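PDB 4XJW: sialidase B from Streptococcus pneumoniae serotype 4, which cleaves alpha-linked terminal sialic acid residues from oligosaccharides, glycoproteins and glycolipids, acting as an intramolecular trans-sialidase of glycosyl hydrolase family 33. Local coordinates for residues A[33-38]-A[183-188]; A[91-96]-A[638-643]; A[322-327]-A[418-423]. The protein carries 1 engineered substitution. All coordinates share one frame; numbering follows the deposited sequence.

Interaction 1: A[33-38]-A[183-188]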
loop_
_atom_site.group_PDB
_atom_site.type_symbol
_atom_site.label_atom_id
_atom_site.label_comp_id
_atom_site.label_asym_id
_atom_site.label_seq_id
_atom_site.Cartn_x
_atom_site.Cartn_y
_atom_site.Cartn_z
ATOM N N THR A 33 -7.882 5.159 -30.532
ATOM C CA THR A 33 -7.406 4.298 -29.464
ATOM C C THR A 33 -6.141 3.631 -29.949
ATOM O O THR A 33 -6.097 3.124 -31.072
ATOM C CB THR A 33 -8.456 3.241 -29.103
ATOM O OG1 THR A 33 -9.602 3.901 -28.565
ATOM C CG2 THR A 33 -7.915 2.264 -28.073
ATOM N N VAL A 34 -5.108 3.646 -29.111
ATOM C CA VAL A 34 -3.861 2.950 -29.407
ATOM C C VAL A 34 -3.742 1.767 -28.451
ATOM O O VAL A 34 -3.881 1.931 -27.241
ATOM C CB VAL A 34 -2.640 3.876 -29.242
ATOM C CG1 VAL A 34 -1.360 3.105 -29.535
ATOM C CG2 VAL A 34 -2.757 5.086 -30.152
ATOM N N VAL A 35 -3.517 0.571 -28.991
ATOM C CA VAL A 35 -3.233 -0.590 -28.160
ATOM C C VAL A 35 -1.827 -1.072 -28.464
ATOM O O VAL A 35 -1.479 -1.316 -29.624
ATOM C CB VAL A 35 -4.241 -1.727 -28.396
ATOM C CG1 VAL A 35 -3.859 -2.941 -27.572
ATOM C CG2 VAL A 35 -5.640 -1.282 -28.024
ATOM N N MET A 36 -1.006 -1.177 -27.427
ATOM C CA MET A 36 0.406 -1.499 -27.601
ATOM C C MET A 36 0.834 -2.555 -26.598
ATOM O O MET A 36 0.719 -2.350 -25.392
ATOM C CB MET A 36 1.266 -0.257 -27.387
ATOM C CG MET A 36 1.817 0.357 -28.646
ATOM S SD MET A 36 3.110 1.553 -28.267
ATOM C CE MET A 36 4.150 0.547 -27.225
ATOM N N LYS A 37 1.314 -3.689 -27.093
ATOM C CA LYS A 37 1.959 -4.677 -26.240
ATOM C C LYS A 37 3.462 -4.534 -26.412
ATOM O O LYS A 37 3.984 -4.678 -27.525
ATOM C CB LYS A 37 1.477 -6.087 -26.575
ATOM C CG LYS A 37 0.095 -6.369 -25.998
ATOM C CD LYS A 37 -0.530 -7.632 -26.555
ATOM C CE LYS A 37 -1.823 -7.957 -25.810
ATOM N NZ LYS A 37 -1.579 -8.210 -24.346
ATOM N N PHE A 38 4.163 -4.214 -25.327
ATOM C CA PHE A 38 5.583 -3.894 -25.443
ATOM C C PHE A 38 6.407 -4.350 -24.247
ATOM O O PHE A 38 5.894 -4.515 -23.130
ATOM C CB PHE A 38 5.779 -2.387 -25.662
ATOM C CG PHE A 38 5.575 -1.555 -24.419
ATOM C CD1 PHE A 38 4.304 -1.130 -24.056
ATOM C CD2 PHE A 38 6.655 -1.199 -23.619
ATOM C CE1 PHE A 38 4.117 -0.363 -22.919
ATOM C CE2 PHE A 38 6.468 -0.442 -22.480
ATOM C CZ PHE A 38 5.193 -0.026 -22.131
ATOM N N SER A 183 -11.686 -3.611 -21.147
ATOM C CA SER A 183 -11.548 -4.734 -20.217
ATOM C C SER A 183 -11.523 -6.099 -20.908
ATOM O O SER A 183 -11.194 -7.102 -20.274
ATOM C CB SER A 183 -12.635 -4.699 -19.138
ATOM O OG SER A 183 -13.899 -5.047 -19.671
ATOM N N THR A 184 -11.855 -6.141 -22.197
ATOM C CA THR A 184 -11.840 -7.396 -22.955
ATOM C C THR A 184 -10.507 -7.650 -23.653
ATOM O O THR A 184 -10.291 -8.725 -24.212
ATOM C CB THR A 184 -12.942 -7.423 -24.033
ATOM O OG1 THR A 184 -12.567 -6.578 -25.130
ATOM C CG2 THR A 184 -14.266 -6.967 -23.455
ATOM N N ILE A 185 -9.617 -6.660 -23.638
ATOM C CA ILE A 185 -8.323 -6.830 -24.281
ATOM C C ILE A 185 -7.472 -7.776 -23.445
ATOM O O ILE A 185 -7.239 -7.527 -22.260
ATOM C CB ILE A 185 -7.600 -5.495 -24.484
ATOM C CG1 ILE A 185 -8.409 -4.600 -25.427
ATOM C CG2 ILE A 185 -6.191 -5.730 -25.021
ATOM C CD1 ILE A 185 -7.909 -3.178 -25.527
ATOM N N PRO A 186 -7.016 -8.880 -24.055
ATOM C CA PRO A 186 -6.267 -9.868 -23.274
ATOM C C PRO A 186 -4.958 -9.298 -22.724
ATOM O O PRO A 186 -4.262 -8.557 -23.419
ATOM C CB PRO A 186 -6.021 -11.011 -24.267
ATOM C CG PRO A 186 -6.343 -10.466 -25.625
ATOM C CD PRO A 186 -7.275 -9.316 -25.440
ATOM N N LEU A 187 -4.667 -9.624 -21.469
ATOM C CA LEU A 187 -3.486 -9.125 -20.780
ATOM C C LEU A 187 -2.428 -10.211 -20.636
ATOM O O LEU A 187 -2.717 -11.400 -20.795
ATOM C CB LEU A 187 -3.870 -8.596 -19.396
ATOM C CG LEU A 187 -4.933 -7.496 -19.367
ATOM C CD1 LEU A 187 -5.386 -7.213 -17.960
ATOM C CD2 LEU A 187 -4.393 -6.208 -19.995
ATOM N N SER A 188 -1.208 -9.800 -20.308
ATOM C CA SER A 188 -0.122 -10.741 -20.055
ATOM C C SER A 188 0.554 -10.341 -18.756
ATOM O O SER A 188 1.783 -10.256 -18.687
ATOM C CB SER A 188 0.890 -10.708 -21.201
ATOM O OG SER A 188 0.257 -10.935 -22.451
#
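Lys-37 makes the polar half of this contact, reaching from strand 32-39 to the backbone of the loop that follows helix 179-182. Its NZ donates to Pro-186 O at 2.9 Å. The chain leaves with CG anti to the carbonyl carbon, runs extended as far as CE and bends only at the last torsion (chi4 -62°), which turns the ammonium onto the carbonyl and brings CE to 3.5 Å from Pro-186 O. The bond is bent at the acceptor, with a C=O...N angle of 142° and the donor tilted 29° from the carbonyl plane. NZ has a second partner in Thr-107 OG1 on strand 102-113, while Glu-105 offers a long, weak ion pair. Ser-188 OG stops 3.8 Å from Lys-37 NZ, too far to bond it, and hydrogen-bonds the Glu-105 carboxylate.

Strand 32-39 is an inner strand of the N-terminal lectin-like beta-sandwich, hydrogen-bonded antiparallel to strands 102-113 and 166-173. Met-36 and Phe-38 pack on Leu-49 of the other sheet, whereas Val-35 and Lys-37 use the outer face. The loop crosses that face on its way from the sandwich to the catalytic domain.

Apolar packing comes from Val-35 and Ile-185, which meet tip to tip with Val-35 CG2 3.9 Å from Ile-185 CD1. Ile-185 CG1 lies anti to its own carbonyl carbon and carries CD1 up to the strand; the side chain also rests on Val-109 and Ile-177. Leu-187 turns its side chain away from strand 32-39, packing on Thr-107 and lying about 4 Å from a bound dimethyl sulfoxide molecule.

Interaction 2: A[91-96]-A[638-643]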
loop_
_atom_site.group_PDB
_atom_site.type_symbol
_atom_site.label_atom_id
_atom_site.label_comp_id
_atom_site.label_asym_id
_atom_site.label_seq_id
_atom_site.Cartn_x
_atom_site.Cartn_y
_atom_site.Cartn_z
ATOM N N ARG A 91 1.669 9.274 -15.216
ATOM C CA ARG A 91 1.657 8.788 -13.854
ATOM C C ARG A 91 2.887 7.934 -13.588
ATOM O O ARG A 91 3.221 7.052 -14.382
ATOM C CB ARG A 91 0.411 7.965 -13.545
ATOM C CG ARG A 91 0.188 7.847 -12.043
ATOM C CD ARG A 91 -0.717 6.663 -11.713
ATOM N NE ARG A 91 0.017 5.402 -11.676
ATOM C CZ ARG A 91 -0.528 4.243 -11.318
ATOM N NH1 ARG A 91 -1.812 4.205 -10.974
ATOM N NH2 ARG A 91 0.216 3.137 -11.308
ATOM N N PRO A 92 3.554 8.176 -12.455
ATOM C CA PRO A 92 4.670 7.315 -12.046
ATOM C C PRO A 92 4.236 5.859 -11.838
ATOM O O PRO A 92 3.027 5.579 -11.747
ATOM C CB PRO A 92 5.088 7.919 -10.702
ATOM C CG PRO A 92 4.759 9.389 -10.869
ATOM C CD PRO A 92 3.445 9.376 -11.603
ATOM N N ALA A 93 5.227 4.965 -11.771
ATOM C CA ALA A 93 5.041 3.572 -11.345
ATOM C C ALA A 93 3.884 2.894 -12.059
ATOM O O ALA A 93 2.994 2.346 -11.415
ATOM C CB ALA A 93 4.851 3.498 -9.823
ATOM N N SER A 94 3.896 2.933 -13.385
ATOM C CA SER A 94 2.813 2.335 -14.173
ATOM C C SER A 94 3.177 1.029 -14.893
ATOM O O SER A 94 2.292 0.372 -15.447
ATOM C CB SER A 94 2.274 3.360 -15.174
ATOM O OG SER A 94 1.664 4.445 -14.503
ATOM N N LEU A 95 4.460 0.658 -14.894
ATOM C CA LEU A 95 4.955 -0.413 -15.770
ATOM C C LEU A 95 5.631 -1.553 -15.024
ATOM O O LEU A 95 6.101 -1.390 -13.901
ATOM C CB LEU A 95 5.999 0.153 -16.747
ATOM C CG LEU A 95 5.524 1.204 -17.738
ATOM C CD1 LEU A 95 6.701 1.753 -18.540
ATOM C CD2 LEU A 95 4.499 0.624 -18.676
ATOM N N TRP A 96 5.686 -2.712 -15.673
ATOM C CA TRP A 96 6.560 -3.798 -15.250
ATOM C C TRP A 96 7.742 -3.907 -16.198
ATOM O O TRP A 96 7.645 -3.524 -17.374
ATOM C CB TRP A 96 5.783 -5.112 -15.250
ATOM C CG TRP A 96 5.129 -5.397 -13.926
ATOM C CD1 TRP A 96 3.944 -4.881 -13.465
ATOM C CD2 TRP A 96 5.632 -6.248 -12.883
ATOM N NE1 TRP A 96 3.679 -5.375 -12.198
ATOM C CE2 TRP A 96 4.702 -6.210 -11.820
ATOM C CE3 TRP A 96 6.787 -7.026 -12.737
ATOM C CZ2 TRP A 96 4.892 -6.925 -10.630
ATOM C CZ3 TRP A 96 6.966 -7.744 -11.565
ATOM C CH2 TRP A 96 6.023 -7.686 -10.525
ATOM N N ARG A 638 7.945 12.029 -2.760
ATOM C CA ARG A 638 6.854 13.008 -2.831
ATOM C C ARG A 638 6.350 13.216 -4.261
ATOM O O ARG A 638 5.431 14.006 -4.486
ATOM C CB ARG A 638 7.290 14.353 -2.212
ATOM C CG ARG A 638 7.537 14.314 -0.709
ATOM C CD ARG A 638 6.600 13.402 0.090
ATOM N NE ARG A 638 5.341 14.040 0.493
ATOM C CZ ARG A 638 4.489 13.530 1.389
ATOM N NH1 ARG A 638 4.751 12.372 1.979
ATOM N NH2 ARG A 638 3.368 14.175 1.698
ATOM N N ASN A 639 6.942 12.510 -5.223
ATOM C CA ASN A 639 6.449 12.512 -6.600
ATOM C C ASN A 639 5.500 11.358 -6.896
ATOM O O ASN A 639 4.908 11.314 -7.972
ATOM C CB ASN A 639 7.603 12.468 -7.601
ATOM C CG ASN A 639 7.179 12.928 -8.995
ATOM O OD1 ASN A 639 6.731 14.064 -9.170
ATOM N ND2 ASN A 639 7.326 12.057 -9.992
ATOM N N GLU A 640 5.378 10.416 -5.965
ATOM C CA GLU A 640 4.585 9.209 -6.233
ATOM C C GLU A 640 3.447 8.998 -5.235
ATOM O O GLU A 640 3.016 7.873 -5.021
ATOM C CB GLU A 640 5.504 7.977 -6.341
ATOM C CG GLU A 640 6.603 8.157 -7.396
ATOM C CD GLU A 640 7.263 6.881 -7.874
ATOM O OE1 GLU A 640 6.900 5.773 -7.386
ATOM O OE2 GLU A 640 8.143 6.989 -8.762
ATOM N N LEU A 641 2.985 10.088 -4.620
ATOM C CA LEU A 641 1.826 10.061 -3.729
ATOM C C LEU A 641 0.572 9.758 -4.526
ATOM O O LEU A 641 0.485 10.080 -5.714
ATOM C CB LEU A 641 1.639 11.424 -3.063
ATOM C CG LEU A 641 2.838 11.921 -2.262
ATOM C CD1 LEU A 641 2.558 13.333 -1.811
ATOM C CD2 LEU A 641 3.057 11.032 -1.061
ATOM N N HIS A 642 -0.392 9.108 -3.880
ATOM C CA HIS A 642 -1.760 9.021 -4.406
ATOM C C HIS A 642 -1.861 8.282 -5.740
ATOM O O HIS A 642 -2.481 8.779 -6.700
ATOM C CB HIS A 642 -2.392 10.420 -4.522
ATOM C CG HIS A 642 -2.103 11.307 -3.345
ATOM N ND1 HIS A 642 -2.075 10.834 -2.048
ATOM C CD2 HIS A 642 -1.765 12.615 -3.283
ATOM C CE1 HIS A 642 -1.755 11.828 -1.233
ATOM N NE2 HIS A 642 -1.578 12.924 -1.953
ATOM N N LEU A 643 -1.266 7.091 -5.786
ATOM C CA LEU A 643 -1.352 6.223 -6.955
ATOM C C LEU A 643 -2.302 5.092 -6.645
ATOM O O LEU A 643 -2.233 4.517 -5.554
ATOM C CB LEU A 643 0.013 5.633 -7.314
ATOM C CG LEU A 643 1.182 6.608 -7.475
ATOM C CD1 LEU A 643 2.486 5.859 -7.711
ATOM C CD2 LEU A 643 0.929 7.605 -8.587
HETATM O O HOH W 1 7.901 5.734 -11.327
#
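At the seam between the lectin-like domain and the catalytic domain, Pro-92 sits against Asn-639 and Glu-640 while the Arg-91 side chain crosses that of Leu-643 at a slant. Pro-92 CG comes 3.5 Å from Asn-639 O, a carbonyl that accepts a hydrogen bond from Arg-272, and Pro-92 CB rests 3.6 Å from Glu-640 CG. Leu-643 spreads its two methyls: CD2 presses on the aliphatic part of the arginine, 3.5 Å from Arg-91 CG, while CD1 lies 4.0 Å from Ala-93 CB.

Segment 91-96 leaves edge strand 85-91 of the sandwich, and segment 638-643 belongs to the loop joining strands 626-631 and 647-652, the last two strands of the chain, in the catalytic beta-propeller domain. Substrate-binding Arg-581, assigned by similarity, has its side chain about 8 Å from that of Glu-640.

A bend at chi3 (82°) turns the Arg-91 guanidinium back so that its edge faces its own loop. NE donates to Pro-92 O at 3.0 Å, nearly along the C=O axis, and NH2 to Ala-93 O at 2.9 Å, with that donor lying above the carbonyl plane. Both acceptors are close to the guanidinium plane, which fixes its rotation and lets Leu-643 CB sit over one face. NH1 bonds Ser-644 O in the propeller loop. The Glu-640 carboxylate is likewise held at both oxygens: OE1 accepts from the backbone N of Asp-634, and OE2 accepts a hydrogen bond from a water at 2.9 Å, which itself accepts from Ala-93 N.

Interaction 3: A[322-327]-A[418-423]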
loop_
_atom_site.group_PDB
_atom_site.type_symbol
_atom_site.label_atom_id
_atom_site.label_comp_id
_atom_site.label_asym_id
_atom_site.label_seq_id
_atom_site.Cartn_x
_atom_site.Cartn_y
_atom_site.Cartn_z
ATOM N N SER A 322 -0.857 7.864 27.915
ATOM C CA SER A 322 -1.296 6.560 27.413
ATOM C C SER A 322 -2.775 6.557 27.071
ATOM O O SER A 322 -3.249 5.705 26.312
ATOM C CB SER A 322 -1.038 5.480 28.462
ATOM O OG SER A 322 -1.956 5.597 29.536
ATOM N N GLY A 323 -3.510 7.498 27.654
ATOM C CA GLY A 323 -4.952 7.535 27.492
ATOM C C GLY A 323 -5.695 6.749 28.555
ATOM O O GLY A 323 -6.923 6.699 28.544
ATOM N N PHE A 324 -4.955 6.121 29.469
ATOM C CA PHE A 324 -5.566 5.303 30.510
ATOM C C PHE A 324 -5.140 5.744 31.902
ATOM O O PHE A 324 -4.008 6.175 32.101
ATOM C CB PHE A 324 -5.164 3.837 30.366
ATOM C CG PHE A 324 -5.564 3.214 29.068
ATOM C CD1 PHE A 324 -4.732 3.303 27.966
ATOM C CD2 PHE A 324 -6.760 2.519 28.956
ATOM C CE1 PHE A 324 -5.086 2.721 26.765
ATOM C CE2 PHE A 324 -7.126 1.939 27.757
ATOM C CZ PHE A 324 -6.287 2.035 26.665
ATOM N N LYS A 325 -6.047 5.608 32.859
ATOM C CA LYS A 325 -5.694 5.784 34.262
ATOM C C LYS A 325 -5.452 4.421 34.899
ATOM O O LYS A 325 -6.307 3.533 34.828
ATOM C CB LYS A 325 -6.801 6.520 35.014
ATOM C CG LYS A 325 -6.342 7.144 36.330
ATOM C CD LYS A 325 -7.467 7.933 36.983
ATOM C CE LYS A 325 -6.929 9.042 37.884
ATOM N NZ LYS A 325 -8.012 9.994 38.268
ATOM N N GLU A 326 -4.283 4.242 35.501
ATOM C CA GLU A 326 -4.004 3.015 36.233
ATOM C C GLU A 326 -4.492 3.162 37.663
ATOM O O GLU A 326 -4.142 4.120 38.351
ATOM C CB GLU A 326 -2.510 2.686 36.212
ATOM C CG GLU A 326 -2.141 1.462 37.039
ATOM C CD GLU A 326 -0.753 0.939 36.726
ATOM O OE1 GLU A 326 -0.059 1.545 35.879
ATOM O OE2 GLU A 326 -0.358 -0.083 37.328
ATOM N N ILE A 327 -5.324 2.220 38.097
ATOM C CA ILE A 327 -5.803 2.184 39.473
ATOM C C ILE A 327 -5.667 0.767 40.005
ATOM O O ILE A 327 -6.432 -0.121 39.622
ATOM C CB ILE A 327 -7.273 2.619 39.582
ATOM C CG1 ILE A 327 -7.464 4.028 39.018
ATOM C CG2 ILE A 327 -7.734 2.557 41.027
ATOM C CD1 ILE A 327 -8.903 4.369 38.676
ATOM N N THR A 418 -4.121 10.536 21.394
ATOM C CA THR A 418 -2.849 9.841 21.283
ATOM C C THR A 418 -3.102 8.562 20.508
ATOM O O THR A 418 -4.243 8.289 20.149
ATOM C CB THR A 418 -2.254 9.531 22.678
ATOM O OG1 THR A 418 -0.897 9.081 22.547
ATOM C CG2 THR A 418 -3.089 8.482 23.410
ATOM N N ASN A 419 -2.059 7.783 20.243
ATOM C CA ASN A 419 -2.234 6.528 19.496
ATOM C C ASN A 419 -2.439 5.326 20.412
ATOM O O ASN A 419 -1.858 5.249 21.506
ATOM C CB ASN A 419 -1.037 6.281 18.583
ATOM C CG ASN A 419 0.264 6.260 19.348
ATOM O OD1 ASN A 419 0.705 7.297 19.849
ATOM N ND2 ASN A 419 0.885 5.083 19.453
ATOM N N TYR A 420 -3.261 4.382 19.950
ATOM C CA TYR A 420 -3.570 3.170 20.702
ATOM C C TYR A 420 -3.322 1.938 19.835
ATOM O O TYR A 420 -3.128 2.059 18.627
ATOM C CB TYR A 420 -5.035 3.160 21.151
ATOM C CG TYR A 420 -5.463 4.368 21.955
ATOM C CD1 TYR A 420 -5.766 5.577 21.330
ATOM C CD2 TYR A 420 -5.577 4.295 23.339
ATOM C CE1 TYR A 420 -6.164 6.678 22.066
ATOM C CE2 TYR A 420 -5.972 5.392 24.079
ATOM C CZ TYR A 420 -6.259 6.576 23.439
ATOM O OH TYR A 420 -6.651 7.667 24.183
ATOM N N ILE A 421 -3.340 0.762 20.454
ATOM C CA ILE A 421 -3.353 -0.497 19.707
ATOM C C ILE A 421 -4.651 -1.211 20.029
ATOM O O ILE A 421 -5.042 -1.283 21.193
ATOM C CB ILE A 421 -2.169 -1.415 20.073
ATOM C CG1 ILE A 421 -0.845 -0.745 19.721
ATOM C CG2 ILE A 421 -2.262 -2.759 19.336
ATOM C CD1 ILE A 421 0.390 -1.589 20.056
ATOM N N ALA A 422 -5.325 -1.722 19.002
ATOM C CA ALA A 422 -6.533 -2.514 19.228
ATOM C C ALA A 422 -6.371 -3.878 18.608
ATOM O O ALA A 422 -5.529 -4.059 17.735
ATOM C CB ALA A 422 -7.740 -1.830 18.660
ATOM N N MET A 423 -7.215 -4.812 19.040
ATOM C CA MET A 423 -7.213 -6.162 18.496
ATOM C C MET A 423 -8.628 -6.560 18.107
ATOM O O MET A 423 -9.594 -6.119 18.734
ATOM C CB MET A 423 -6.636 -7.146 19.515
ATOM C CG MET A 423 -7.522 -7.437 20.687
ATOM S SD MET A 423 -6.921 -8.838 21.653
ATOM C CE MET A 423 -6.179 -9.854 20.441
HETATM O O HOH W 2 -2.129 4.152 24.366
HETATM O O HOH W 3 -8.349 8.471 26.943
#
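Tyr-420 carries most of this buried contact and touches three consecutive residues, Ser-322, Gly-323 and Phe-324. Its CG is anti to its carbonyl carbon (chi1 -55°), which swings the ring toward the 322-324 bend. Phe-324 CE1 comes to the edge of the tyrosine ring, near its plane, 3.8 Å from Tyr-420 CD2. The two rings are steeply inclined, planes at 77° and centroids 5.9 Å apart. At the next ring atom, Tyr-420 CE2 lies 3.5 Å from Ser-322 O. At the phenol end, Tyr-420 OH stands 3.7 Å from Gly-323 CA, where there is no side chain in the way. Thr-418 adds its methyl, CG2 lying 4.0 Å from Ser-322 O.

Strand 420-426 pairs with 301-308 in a propeller sheet, and the chain between those two neighbours forms an inserted antiparallel domain. Strand 324-327 belongs to that insertion, so the contact seats the insert on the propeller near the points where the chain leaves and returns.

Two waters bridge the segments. One donates to Ser-322 O at 2.7 Å and to Asn-419 O; the other donates to Gly-323 O and, weakly, to Tyr-420 OH.

Behind this layer, an ST turn shapes the 322-324 bend: Phe-324 N donates to Ser-322 OG at 3.0 Å. Separately, Gly-323 N bonds Asp-321 OD1. The phenol hydroxyl is anchored to Thr-416 O, and Thr-418 OG1 to Asn-318 O.

Interactions 1 and 2 lie 20 Å apart, centre to centre, and touch directly where Phe-38 CZ packs 3.6 Å from Leu-95 CD2. Their segments alternate along the chain (33-38, 91-96, 183-188, 638-643). Interaction 1 lies within the lectin-like domain, at the loop that leads out of it, and interaction 2 ties that domain to a late loop of the propeller domain. Interaction 3 is nested inside the loop that interaction 2 closes. It sits about 37 Å from interaction 2 and 52 Å from interaction 1, between centres, across the chain's centre from the latter. The catalytic propeller thus carries a separate domain at each of two distant places.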